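Local coordinates for uncharacterized protein YhfS (Escherichia coli, PDB 4J8L) that is of unknown function but carries pyridoxal phosphate covalently on a lysine and may have a cysteine synthase-like activity, at residues His96-Tyr101 with Pro147-Val152; Tyr151-Val156 with Thr169-Ala174; Val118-Asn121 with Ala125-Gln128; Ala138-Thr143 with Ala158-Ala163; Val272-Asn275 with Leu281-Glu284. One frame throughout, in Å; residues are numbered along the deposited sequence. Where two conformers were deposited one is given.

Contact 1: residues His96-Tyr101 with Pro147-Val152; sequences HDAPVY and PQDSYV
A His-carboxylate hydrogen bond, His96 to Asp149, joins two loops of this pyridoxal phosphate protein. His96 NE2 donates to Asp149 OD1 at 2.9 Å, and the N-H...O angle is 162°. The bond leaves NE2 close to the plane of the imidazole. It reaches OD1 from above the carboxylate plane. The two flat groups are thus turned well away from each other, 57° between planes. The other oxygen, OD2, stands 3.4 Å from His96 CD2, so the carboxylate sits across the NE2 corner of the ring. OD2 also comes to 4.2 Å from Ala98 CB. The imidazole is presented this way because His96 CG lies anti to the backbone N (chi1 175°).

Both loops leave the same end of neighbouring parallel strands. One follows strand 92-96 and the other follows strand 137-141, in the seven-stranded mixed sheet of fold type I pyridoxal phosphate enzymes. The edge of the Tyr151 ring points at one face of the imidazole. In this edge-to-face pair the centroids are 5.3 Å apart, and Tyr151 CE1 comes to 4.0 Å from His96 CD2. Tyr151 OH turns to Gln141 O, which it hydrogen-bonds, and Arg144 makes a cation-pi contact with the same ring.

Further bonds fix the polar ends. His96 ND1 takes the backbone N-H of Phe120. Asp149 OD1 accepts from Asn121 and Gln146 as well, so three N-H groups grip this buried oxygen. With an alanine here, His96 NE2 and the amides of Asn121 and Gln146 would probably lose their shared acceptor, leaving the imidazole held mainly at ND1.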
# COMPACT_ATOMS: atom_id res chain seq x y z
N HIS A 96 -1.54 15.50 5.76
CA HIS A 96 -2.80 15.36 6.47
C HIS A 96 -2.58 15.44 7.99
O HIS A 96 -1.50 15.10 8.48
CB HIS A 96 -3.43 14.03 6.08
CG HIS A 96 -4.68 13.68 6.83
ND1 HIS A 96 -5.69 14.58 7.07
CD2 HIS A 96 -5.09 12.50 7.36
CE1 HIS A 96 -6.67 13.98 7.73
NE2 HIS A 96 -6.33 12.72 7.92
N ASP A 97 -3.60 15.89 8.71
CA ASP A 97 -3.56 15.98 10.18
C ASP A 97 -3.78 14.61 10.81
O ASP A 97 -4.86 14.32 11.33
CB ASP A 97 -4.59 16.99 10.68
CG ASP A 97 -4.46 17.29 12.17
OD1 ASP A 97 -3.47 16.85 12.80
OD2 ASP A 97 -5.34 17.99 12.70
N ALA A 98 -2.74 13.79 10.76
CA ALA A 98 -2.78 12.42 11.26
C ALA A 98 -1.33 11.92 11.26
O ALA A 98 -0.48 12.52 10.61
CB ALA A 98 -3.64 11.54 10.35
N PRO A 99 -1.04 10.83 11.99
CA PRO A 99 0.34 10.35 12.03
C PRO A 99 0.95 10.09 10.64
O PRO A 99 0.39 9.35 9.82
CB PRO A 99 0.22 9.03 12.80
CG PRO A 99 -0.96 9.24 13.69
CD PRO A 99 -1.93 10.04 12.87
N VAL A 100 2.10 10.70 10.39
CA VAL A 100 2.83 10.44 9.16
C VAL A 100 3.48 9.06 9.25
O VAL A 100 3.96 8.66 10.33
CB VAL A 100 3.91 11.52 8.93
CG1 VAL A 100 4.67 11.27 7.63
CG2 VAL A 100 3.27 12.92 8.93
N TYR A 101 3.46 8.31 8.15
CA TYR A 101 4.06 6.97 8.11
C TYR A 101 5.50 7.07 8.61
O TYR A 101 6.22 7.99 8.22
CB TYR A 101 4.01 6.37 6.70
CG TYR A 101 4.47 4.93 6.76
CD1 TYR A 101 3.59 3.93 7.13
CD2 TYR A 101 5.79 4.60 6.52
CE1 TYR A 101 4.01 2.61 7.22
CE2 TYR A 101 6.23 3.28 6.62
CZ TYR A 101 5.33 2.30 6.97
OH TYR A 101 5.75 0.99 7.08
N PRO A 147 -8.86 5.85 12.23
CA PRO A 147 -10.21 5.32 11.96
C PRO A 147 -11.17 6.34 11.38
O PRO A 147 -12.02 5.98 10.55
CB PRO A 147 -10.69 4.89 13.35
CG PRO A 147 -9.46 4.62 14.12
CD PRO A 147 -8.44 5.59 13.62
N GLN A 148 -11.05 7.59 11.80
CA GLN A 148 -11.98 8.63 11.38
C GLN A 148 -11.74 9.17 9.97
O GLN A 148 -12.54 9.96 9.47
CB GLN A 148 -11.96 9.80 12.37
CG GLN A 148 -10.61 10.49 12.47
CD GLN A 148 -9.79 9.98 13.65
OE1 GLN A 148 -9.65 8.77 13.86
NE2 GLN A 148 -9.24 10.91 14.43
N ASP A 149 -10.64 8.78 9.32
CA ASP A 149 -10.34 9.29 7.99
C ASP A 149 -11.30 8.73 6.94
O ASP A 149 -11.41 7.51 6.76
CB ASP A 149 -8.89 9.01 7.59
CG ASP A 149 -7.90 9.91 8.31
OD1 ASP A 149 -8.33 10.92 8.93
OD2 ASP A 149 -6.69 9.61 8.25
N SER A 150 -11.97 9.62 6.23
CA SER A 150 -13.03 9.24 5.31
C SER A 150 -12.89 9.93 3.97
O SER A 150 -13.76 9.80 3.11
CB SER A 150 -14.39 9.59 5.90
OG SER A 150 -14.52 11.00 6.08
N TYR A 151 -11.81 10.67 3.78
CA TYR A 151 -11.67 11.44 2.56
C TYR A 151 -11.57 10.58 1.30
O TYR A 151 -11.08 9.45 1.34
CB TYR A 151 -10.52 12.44 2.65
CG TYR A 151 -9.11 11.87 2.79
CD1 TYR A 151 -8.47 11.89 4.02
CD2 TYR A 151 -8.41 11.39 1.69
CE1 TYR A 151 -7.18 11.42 4.16
CE2 TYR A 151 -7.11 10.91 1.83
CZ TYR A 151 -6.51 10.93 3.06
OH TYR A 151 -5.22 10.47 3.21
N VAL A 152 -12.08 11.12 0.20
CA VAL A 152 -11.98 10.48 -1.11
C VAL A 152 -10.68 10.93 -1.76
O VAL A 152 -10.48 12.13 -1.96
CB VAL A 152 -13.17 10.87 -2.00
CG1 VAL A 152 -12.99 10.30 -3.40
CG2 VAL A 152 -14.47 10.39 -1.38

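Contact 2: residues Tyr151-Val156 with Thr169-Ala174; sequences YVLADV and TDDNYA
Leu153, in the first turn of helix 153-162, carries this contact. Its one apolar pair is CD1 with Thr169 CG2 at 4.0 Å, methyl against methyl, with the two side chains crossing at a slant. The other branch makes a loose methyl-to-carboxylate approach, CD2 coming to 4.3 Å from Asp171 OD1. The fork of the leucine therefore spans the end of strand 167-170 and the loop after it. Leu153 CG is anti to the backbone N (chi1 -177°), which carries both methyls off the helix toward the sheet. Val140 and His142 also touch this leucine.

The helix and the strand belong to one beta-alpha-beta unit, made of strand 137-141, helix 153-162 and strand 167-170. Val152 is the N-cap residue of the helix, and its carbonyl O accepts from Val156 N at 3.2 Å.

No hydrogen bond crosses between the two segments. The side-chain bonds start within 169-174. Thr169 turns its methyl to the leucine and its hydroxyl to Asp171. OG1 donates to Asp171 OD2 at 2.7 Å, on the syn side of the carboxylate and somewhat out of its plane. Asp171 OD1 is held by His142 ND1 and by the backbone N of Gly182. Both oxygens of this buried carboxylate are thus engaged, which limits its rotation.

Asp170 is served separately. Its OD1 takes Asn172 ND2 at 2.8 Å, from above the carboxylate plane, and a weak bond from Asn172 N at 3.3 Å. In fold type I enzymes an aspartate near the end of this strand usually faces the pyridine nitrogen of the cofactor, and the position of Asp170 is consistent with that place.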
# COMPACT_ATOMS: atom_id res chain seq x y z
N TYR A 151 -11.81 10.67 3.78
CA TYR A 151 -11.67 11.44 2.56
C TYR A 151 -11.57 10.58 1.30
O TYR A 151 -11.08 9.45 1.34
CB TYR A 151 -10.52 12.44 2.65
CG TYR A 151 -9.11 11.87 2.79
CD1 TYR A 151 -8.47 11.89 4.02
CD2 TYR A 151 -8.41 11.39 1.69
CE1 TYR A 151 -7.18 11.42 4.16
CE2 TYR A 151 -7.11 10.91 1.83
CZ TYR A 151 -6.51 10.93 3.06
OH TYR A 151 -5.22 10.47 3.21
N VAL A 152 -12.08 11.12 0.20
CA VAL A 152 -11.98 10.48 -1.11
C VAL A 152 -10.68 10.93 -1.76
O VAL A 152 -10.48 12.13 -1.96
CB VAL A 152 -13.17 10.87 -2.00
CG1 VAL A 152 -12.99 10.30 -3.40
CG2 VAL A 152 -14.47 10.39 -1.38
N LEU A 153 -9.81 9.98 -2.07
CA LEU A 153 -8.49 10.29 -2.64
C LEU A 153 -8.57 11.25 -3.82
O LEU A 153 -7.89 12.28 -3.84
CB LEU A 153 -7.78 9.00 -3.06
CG LEU A 153 -6.36 9.17 -3.61
CD1 LEU A 153 -5.47 9.88 -2.60
CD2 LEU A 153 -5.76 7.82 -4.00
N ALA A 154 -9.43 10.93 -4.79
CA ALA A 154 -9.55 11.72 -6.01
C ALA A 154 -9.94 13.17 -5.73
O ALA A 154 -9.49 14.09 -6.43
CB ALA A 154 -10.54 11.07 -6.96
N ASP A 155 -10.77 13.38 -4.71
CA ASP A 155 -11.24 14.72 -4.39
C ASP A 155 -10.15 15.56 -3.73
O ASP A 155 -10.04 16.76 -3.99
CB ASP A 155 -12.49 14.67 -3.52
CG ASP A 155 -13.67 14.04 -4.24
OD1 ASP A 155 -13.62 13.94 -5.49
OD2 ASP A 155 -14.64 13.65 -3.57
N VAL A 156 -9.35 14.93 -2.88
CA VAL A 156 -8.22 15.62 -2.28
C VAL A 156 -7.22 16.00 -3.36
O VAL A 156 -6.71 17.13 -3.39
CB VAL A 156 -7.54 14.75 -1.21
CG1 VAL A 156 -6.23 15.37 -0.76
CG2 VAL A 156 -8.48 14.55 -0.02
N THR A 169 1.25 10.38 -4.10
CA THR A 169 0.48 9.48 -3.26
C THR A 169 1.30 8.29 -2.79
O THR A 169 2.12 7.73 -3.53
CB THR A 169 -0.80 8.97 -3.94
OG1 THR A 169 -0.48 8.41 -5.22
CG2 THR A 169 -1.79 10.12 -4.12
N ASP A 170 1.07 7.91 -1.54
CA ASP A 170 1.60 6.71 -0.93
C ASP A 170 0.48 5.68 -1.07
O ASP A 170 -0.49 5.71 -0.33
CB ASP A 170 1.89 7.02 0.55
CG ASP A 170 2.30 5.79 1.36
OD1 ASP A 170 2.19 4.64 0.88
OD2 ASP A 170 2.73 5.98 2.52
N ASP A 171 0.63 4.76 -2.02
CA ASP A 171 -0.45 3.84 -2.38
C ASP A 171 -0.26 2.45 -1.80
O ASP A 171 -0.98 1.52 -2.18
CB ASP A 171 -0.57 3.74 -3.91
CG ASP A 171 -1.03 5.04 -4.55
OD1 ASP A 171 -2.24 5.33 -4.48
OD2 ASP A 171 -0.19 5.76 -5.12
N ASN A 172 0.69 2.29 -0.88
CA ASN A 172 0.94 0.98 -0.28
C ASN A 172 -0.30 0.35 0.32
O ASN A 172 -1.06 1.02 1.03
CB ASN A 172 2.04 1.04 0.76
CG ASN A 172 3.39 1.28 0.13
OD1 ASN A 172 3.95 0.37 -0.48
ND2 ASN A 172 3.90 2.51 0.24
N TYR A 173 -0.49 -0.93 -0.00
CA TYR A 173 -1.62 -1.75 0.47
C TYR A 173 -2.93 -1.41 -0.23
O TYR A 173 -3.98 -1.97 0.09
CB TYR A 173 -1.80 -1.65 1.98
CG TYR A 173 -0.75 -2.29 2.85
CD1 TYR A 173 -0.22 -3.55 2.55
CD2 TYR A 173 -0.32 -1.67 4.01
CE1 TYR A 173 0.72 -4.14 3.38
CE2 TYR A 173 0.62 -2.25 4.83
CZ TYR A 173 1.14 -3.49 4.52
OH TYR A 173 2.07 -4.06 5.37
N ALA A 174 -2.89 -0.48 -1.18
CA ALA A 174 -4.07 -0.18 -1.98
C ALA A 174 -3.95 -0.66 -3.43
O ALA A 174 -4.95 -0.85 -4.11
CB ALA A 174 -4.37 1.33 -1.95

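Contact 3: residues Val118-Asn121 with Ala125-Gln128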
# COMPACT_ATOMS: atom_id res chain seq x y z
N VAL A 118 -2.99 19.97 7.58
CA VAL A 118 -4.40 20.32 7.50
C VAL A 118 -5.23 19.03 7.46
O VAL A 118 -4.73 17.99 7.03
CB VAL A 118 -4.70 21.19 6.25
CG1 VAL A 118 -4.46 20.40 4.97
CG2 VAL A 118 -6.13 21.74 6.29
N ASP A 119 -6.47 19.10 7.92
CA ASP A 119 -7.36 17.94 7.91
C ASP A 119 -7.88 17.68 6.50
O ASP A 119 -8.74 18.42 6.02
CB ASP A 119 -8.53 18.20 8.87
CG ASP A 119 -9.31 16.94 9.20
OD1 ASP A 119 -9.08 15.90 8.58
OD2 ASP A 119 -10.19 17.01 10.10
N PHE A 120 -7.39 16.65 5.83
CA PHE A 120 -7.84 16.33 4.47
C PHE A 120 -9.33 15.96 4.44
O PHE A 120 -9.94 15.89 3.37
CB PHE A 120 -7.04 15.18 3.85
CG PHE A 120 -5.63 15.53 3.47
CD1 PHE A 120 -5.11 16.80 3.69
CD2 PHE A 120 -4.82 14.57 2.86
CE1 PHE A 120 -3.80 17.10 3.33
CE2 PHE A 120 -3.52 14.87 2.49
CZ PHE A 120 -3.01 16.13 2.73
N ASN A 121 -9.90 15.70 5.61
CA ASN A 121 -11.31 15.34 5.71
C ASN A 121 -12.20 16.56 5.57
O ASN A 121 -13.42 16.45 5.45
CB ASN A 121 -11.60 14.62 7.03
CG ASN A 121 -10.92 13.28 7.13
OD1 ASN A 121 -11.03 12.44 6.24
ND2 ASN A 121 -10.19 13.06 8.23
N ALA A 125 -11.11 23.51 4.42
CA ALA A 125 -9.90 23.85 5.16
C ALA A 125 -8.66 23.54 4.32
O ALA A 125 -7.71 24.33 4.29
CB ALA A 125 -9.85 23.11 6.48
N LEU A 126 -8.67 22.40 3.65
CA LEU A 126 -7.58 22.02 2.75
C LEU A 126 -7.32 23.13 1.74
O LEU A 126 -6.18 23.58 1.58
CB LEU A 126 -7.92 20.72 2.01
CG LEU A 126 -6.96 20.30 0.90
CD1 LEU A 126 -5.56 20.08 1.45
CD2 LEU A 126 -7.46 19.03 0.21
N LYS A 127 -8.38 23.59 1.09
CA LYS A 127 -8.26 24.63 0.08
C LYS A 127 -7.76 25.95 0.66
O LYS A 127 -6.93 26.63 0.05
CB LYS A 127 -9.59 24.82 -0.66
CG LYS A 127 -9.61 25.99 -1.63
CD LYS A 127 -10.89 26.03 -2.45
CE LYS A 127 -11.18 27.44 -2.94
NZ LYS A 127 -10.01 28.06 -3.62
N GLN A 128 -8.25 26.32 1.84
CA GLN A 128 -7.83 27.56 2.48
C GLN A 128 -6.35 27.51 2.87
O GLN A 128 -5.61 28.45 2.61
CB GLN A 128 -8.68 27.88 3.71
CG GLN A 128 -8.22 29.13 4.45
CD GLN A 128 -9.17 29.54 5.56
OE1 GLN A 128 -10.35 29.22 5.53
NE2 GLN A 128 -8.64 30.24 6.56
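Leu126, on helix 123-133, packs back on Val118, at the end of strand 114-118, and on Phe120 in the loop that follows. From CB the chain runs with CG anti to the backbone N (chi1 172°). CG then splits into two methyls with different neighbours. CD1 enters the angle between Val118 and Phe120. It lies 3.7 Å from Val118 CG1 and 3.9 Å from Phe120 CE1. The valine and leucine side chains cross at about a right angle, while the phenylalanine meets the leucine obliquely. CD2 touches Val156 and Thr159 of helix 153-162.

This is the strand-to-helix connection after strand 114-118, an outermost strand of the large sheet. An Asx turn shapes it: Asp119 OD1 accepts from Asn121 N at 3.1 Å, from above the carboxylate plane.

Val118 works with both branches. CG1 also stands at the edge of the Phe120 ring, in its plane. CG2 packs on the helix backbone, 3.6 Å from Ala125 O, and lies 4.0 Å from Ala125 CB. An alanine at Val118 would remove both methyls, and would probably open a gap between Leu126 CD1, the Phe120 edge and the Ala125 carbonyl.

Contact 4: residues Ala138-Thr143 with Ala158-Ala163; sequences ALVQHT and ATLRAA
Gln141 NE2 donates to Thr143 OG1 at 2.9 Å, with an N-H...O angle of 162°. The hydroxyl oxygen lies near the plane of the amide. The same NE2 has a second, weak bond to Gln277 OE1 in the C-terminal part of the chain. This polar link belongs to the end of strand 137-141 and the residues just after it.

The contact with helix 153-162 is made nearer the start of the strand and is purely apolar. Leu160 is the one helix residue that carries it. Its CG is anti to the carbonyl carbon (chi1 -70°) and its CD1 is anti to CA (chi2 167°), which puts the methyls against the sheet. CD1 lands between two strand residues, 3.7 Å from Ala138 CB and 3.8 Å from Val140 CG2. CD2 leans on Ala138 alone of the two, with CB 3.9 Å away. Val140 and Leu160 reach toward each other tip to tip.

Ala138 and Val140 are two apart and point to the same face of the strand. Leu139, between them, points away from the helix. All three touching residues are buried.

On its helix-facing side Val140 also meets Leu153, Val156 and Leu157, so one valine runs under about two turns of helix 153-162. Leu160 reaches on to Ala167. Strand 137-141 is paired in parallel with strand 92-96 on one side and strand 167-170 on the other. Helix 153-162 crosses over from 137-141 to 167-170, and on its flank Thr159 packs against helix 123-133.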
# COMPACT_ATOMS: atom_id res chain seq x y z
N ALA A 138 2.61 18.24 -1.99
CA ALA A 138 1.75 17.57 -1.03
C ALA A 138 1.96 16.06 -1.08
O ALA A 138 2.21 15.50 -2.14
CB ALA A 138 0.28 17.90 -1.29
N LEU A 139 1.85 15.42 0.07
CA LEU A 139 1.86 13.96 0.14
C LEU A 139 0.51 13.51 0.65
O LEU A 139 0.01 14.02 1.65
CB LEU A 139 2.98 13.47 1.06
CG LEU A 139 3.11 11.94 1.19
CD1 LEU A 139 4.57 11.50 1.20
CD2 LEU A 139 2.41 11.45 2.45
N VAL A 140 -0.08 12.54 -0.04
CA VAL A 140 -1.38 12.03 0.38
C VAL A 140 -1.29 10.52 0.56
O VAL A 140 -0.88 9.81 -0.36
CB VAL A 140 -2.49 12.36 -0.65
CG1 VAL A 140 -3.86 11.98 -0.09
CG2 VAL A 140 -2.45 13.84 -1.04
N GLN A 141 -1.65 10.03 1.74
CA GLN A 141 -1.65 8.58 1.95
C GLN A 141 -2.98 8.00 1.47
O GLN A 141 -4.05 8.53 1.78
CB GLN A 141 -1.39 8.22 3.41
CG GLN A 141 -1.27 6.71 3.63
CD GLN A 141 -0.73 6.34 4.99
OE1 GLN A 141 0.07 7.06 5.58
NE2 GLN A 141 -1.18 5.20 5.51
N HIS A 142 -2.90 6.91 0.72
CA HIS A 142 -4.09 6.26 0.19
C HIS A 142 -4.84 5.49 1.28
O HIS A 142 -6.04 5.71 1.50
CB HIS A 142 -3.70 5.34 -0.99
CG HIS A 142 -4.86 4.96 -1.86
ND1 HIS A 142 -4.72 4.67 -3.20
CD2 HIS A 142 -6.18 4.82 -1.58
CE1 HIS A 142 -5.90 4.38 -3.72
NE2 HIS A 142 -6.80 4.46 -2.76
N THR A 143 -4.15 4.59 1.97
CA THR A 143 -4.78 3.87 3.07
C THR A 143 -5.06 4.81 4.24
O THR A 143 -4.51 5.91 4.32
CB THR A 143 -3.92 2.70 3.58
OG1 THR A 143 -2.61 3.17 3.92
CG2 THR A 143 -3.82 1.62 2.51
N ALA A 158 -7.83 16.40 -6.60
CA ALA A 158 -8.42 17.41 -7.47
C ALA A 158 -8.24 18.81 -6.87
O ALA A 158 -7.92 19.76 -7.58
CB ALA A 158 -9.90 17.12 -7.71
N THR A 159 -8.44 18.91 -5.56
CA THR A 159 -8.27 20.19 -4.87
C THR A 159 -6.84 20.68 -5.01
O THR A 159 -6.60 21.86 -5.30
CB THR A 159 -8.64 20.08 -3.38
OG1 THR A 159 -10.00 19.64 -3.25
CG2 THR A 159 -8.50 21.44 -2.69
N LEU A 160 -5.89 19.77 -4.82
CA LEU A 160 -4.48 20.10 -4.89
C LEU A 160 -4.08 20.52 -6.30
O LEU A 160 -3.34 21.49 -6.48
CB LEU A 160 -3.64 18.91 -4.43
CG LEU A 160 -3.73 18.60 -2.94
CD1 LEU A 160 -3.12 17.23 -2.64
CD2 LEU A 160 -3.04 19.69 -2.13
N ARG A 161 -4.58 19.78 -7.29
CA ARG A 161 -4.28 20.09 -8.68
C ARG A 161 -4.83 21.46 -9.08
O ARG A 161 -4.17 22.20 -9.81
CB ARG A 161 -4.83 19.00 -9.60
CG ARG A 161 -4.62 19.29 -11.09
CD ARG A 161 -4.91 18.05 -11.93
NE ARG A 161 -4.00 16.95 -11.62
CZ ARG A 161 -2.86 16.71 -12.27
NH1 ARG A 161 -2.50 17.49 -13.28
NH2 ARG A 161 -2.10 15.69 -11.92
N ALA A 162 -6.02 21.78 -8.60
CA ALA A 162 -6.64 23.08 -8.92
C ALA A 162 -5.79 24.22 -8.39
O ALA A 162 -5.71 25.28 -9.01
CB ALA A 162 -8.05 23.16 -8.35
N ALA A 163 -5.16 24.00 -7.24
CA ALA A 163 -4.32 25.02 -6.63
C ALA A 163 -2.89 24.97 -7.17
O ALA A 163 -2.04 25.78 -6.80
CB ALA A 163 -4.32 24.86 -5.13

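Contact 5: residues Val272-Asn275 with Leu281-Glu284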
# COMPACT_ATOMS: atom_id res chain seq x y z
N VAL A 272 -14.89 -5.36 13.36
CA VAL A 272 -15.07 -4.39 12.29
C VAL A 272 -13.98 -4.62 11.24
O VAL A 272 -12.91 -5.14 11.56
CB VAL A 272 -15.02 -2.94 12.84
CG1 VAL A 272 -13.64 -2.60 13.35
CG2 VAL A 272 -15.45 -1.93 11.78
N ILE A 273 -14.28 -4.29 9.99
CA ILE A 273 -13.25 -4.19 8.98
C ILE A 273 -12.74 -2.76 8.95
O ILE A 273 -13.53 -1.81 8.94
CB ILE A 273 -13.79 -4.59 7.60
CG1 ILE A 273 -14.01 -6.10 7.56
CG2 ILE A 273 -12.83 -4.17 6.50
CD1 ILE A 273 -14.65 -6.59 6.28
N ALA A 274 -11.42 -2.61 8.94
CA ALA A 274 -10.82 -1.29 8.91
C ALA A 274 -9.55 -1.31 8.07
O ALA A 274 -8.89 -2.34 7.96
CB ALA A 274 -10.49 -0.84 10.32
N ASN A 275 -9.22 -0.17 7.49
CA ASN A 275 -7.89 -0.00 6.91
C ASN A 275 -6.93 0.40 8.02
O ASN A 275 -6.87 1.56 8.43
CB ASN A 275 -7.91 1.03 5.80
CG ASN A 275 -8.16 0.40 4.45
OD1 ASN A 275 -9.31 0.23 4.04
ND2 ASN A 275 -7.09 0.04 3.75
N LEU A 281 -9.36 -7.19 9.58
CA LEU A 281 -10.35 -7.24 10.64
C LEU A 281 -9.77 -6.80 11.98
O LEU A 281 -8.63 -7.13 12.32
CB LEU A 281 -10.91 -8.66 10.82
CG LEU A 281 -12.22 -8.89 10.08
CD1 LEU A 281 -11.93 -9.28 8.64
CD2 LEU A 281 -13.09 -9.92 10.78
N ILE A 282 -10.55 -6.04 12.73
CA ILE A 282 -10.20 -5.75 14.11
C ILE A 282 -11.19 -6.46 15.01
O ILE A 282 -12.40 -6.22 14.95
CB ILE A 282 -10.23 -4.25 14.41
CG1 ILE A 282 -9.12 -3.56 13.62
CG2 ILE A 282 -10.05 -4.00 15.90
CD1 ILE A 282 -9.38 -2.12 13.38
N VAL A 283 -10.68 -7.36 15.84
CA VAL A 283 -11.52 -8.20 16.67
C VAL A 283 -11.28 -7.91 18.14
O VAL A 283 -10.15 -7.99 18.61
CB VAL A 283 -11.24 -9.68 16.40
CG1 VAL A 283 -12.13 -10.55 17.26
CG2 VAL A 283 -11.46 -10.00 14.92
N GLU A 284 -12.35 -7.55 18.85
CA GLU A 284 -12.27 -7.20 20.26
C GLU A 284 -12.99 -8.25 21.08
O GLU A 284 -14.09 -8.67 20.73
CB GLU A 284 -12.90 -5.83 20.51
CG GLU A 284 -12.83 -5.33 21.96
CD GLU A 284 -13.82 -4.22 22.24
OE1 GLU A 284 -14.86 -4.16 21.55
OE2 GLU A 284 -13.57 -3.42 23.17
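Val272 holds CG1 between its backbone N and carbonyl carbon (chi1 67°), and this brings that methyl to 3.9 Å from Ile282 CB. In the conformer given, Ile282 keeps CG1 anti to its carbonyl carbon (chi1 -66°). The two side chains then lie next to each other on one face of the sheet, pointing the same way. Ile282 CD1 in this conformer reaches toward Ala274 CB. A second conformer exists, so this close approach is uncertain.

The other face carries Ile273 and Leu281. Their side chains cross at a slant, with Ile273 CG1 4.0 Å from Leu281 CD1. Helix 229-261 covers this face, where Leu257 meets Ile273 and Ser253, Leu256 and Leu260 meet Leu281. The face of Ala274 and Ile282 is instead approached by the N-terminal residues Thr3 and Met1. The side chain of Ile282 is also about 3 Å, between nearest atoms, from a bound acetic acid (ACY), probably from the crystallisation liquor.

Two backbone bonds close the pair Val272 and Ile282. Ile282 N donates to Val272 O at 2.8 Å. Val272 N donates to Ile282 O at 3.1 Å. Leu281 CA adds a CA-H...O contact to Val272 O at 3.4 Å. Ile273 and Leu281 form the adjacent non-hydrogen-bonded pair, with CA atoms 4.5 Å apart.

The short strand segments run at 133° to each other, antiparallel with a marked twist. They form a beta hairpin, strands 268-275 and 279-285. Its first strand is an outermost one of the four-stranded antiparallel sheet in the C-terminal domain, as in the small domain of fold type I enzymes.

In the fold
Contacts 1 to 4 belong to the large sheet and its helices, while contact 5 lies in the smaller C-terminal sheet. Contacts 2 and 4 are closest, with centres 8 Å apart. Both put helix 153-162 on neighbouring strands of the same sheet. Contact 3 meets contact 4 where Phe120 CE2 packs on Val140 CG2 at 3.8 Å, and its centre is 11 Å from that of contact 1. Contact 5 is about 27 Å from contacts 3 and 4, centre to centre, yet Thr143 CG2 touches Asn275 ND2 at 3.8 Å. Lys196 carries the cofactor. Asn172, in contact 2, hydrogen-bonds Ser193 N, three residues before that lysine.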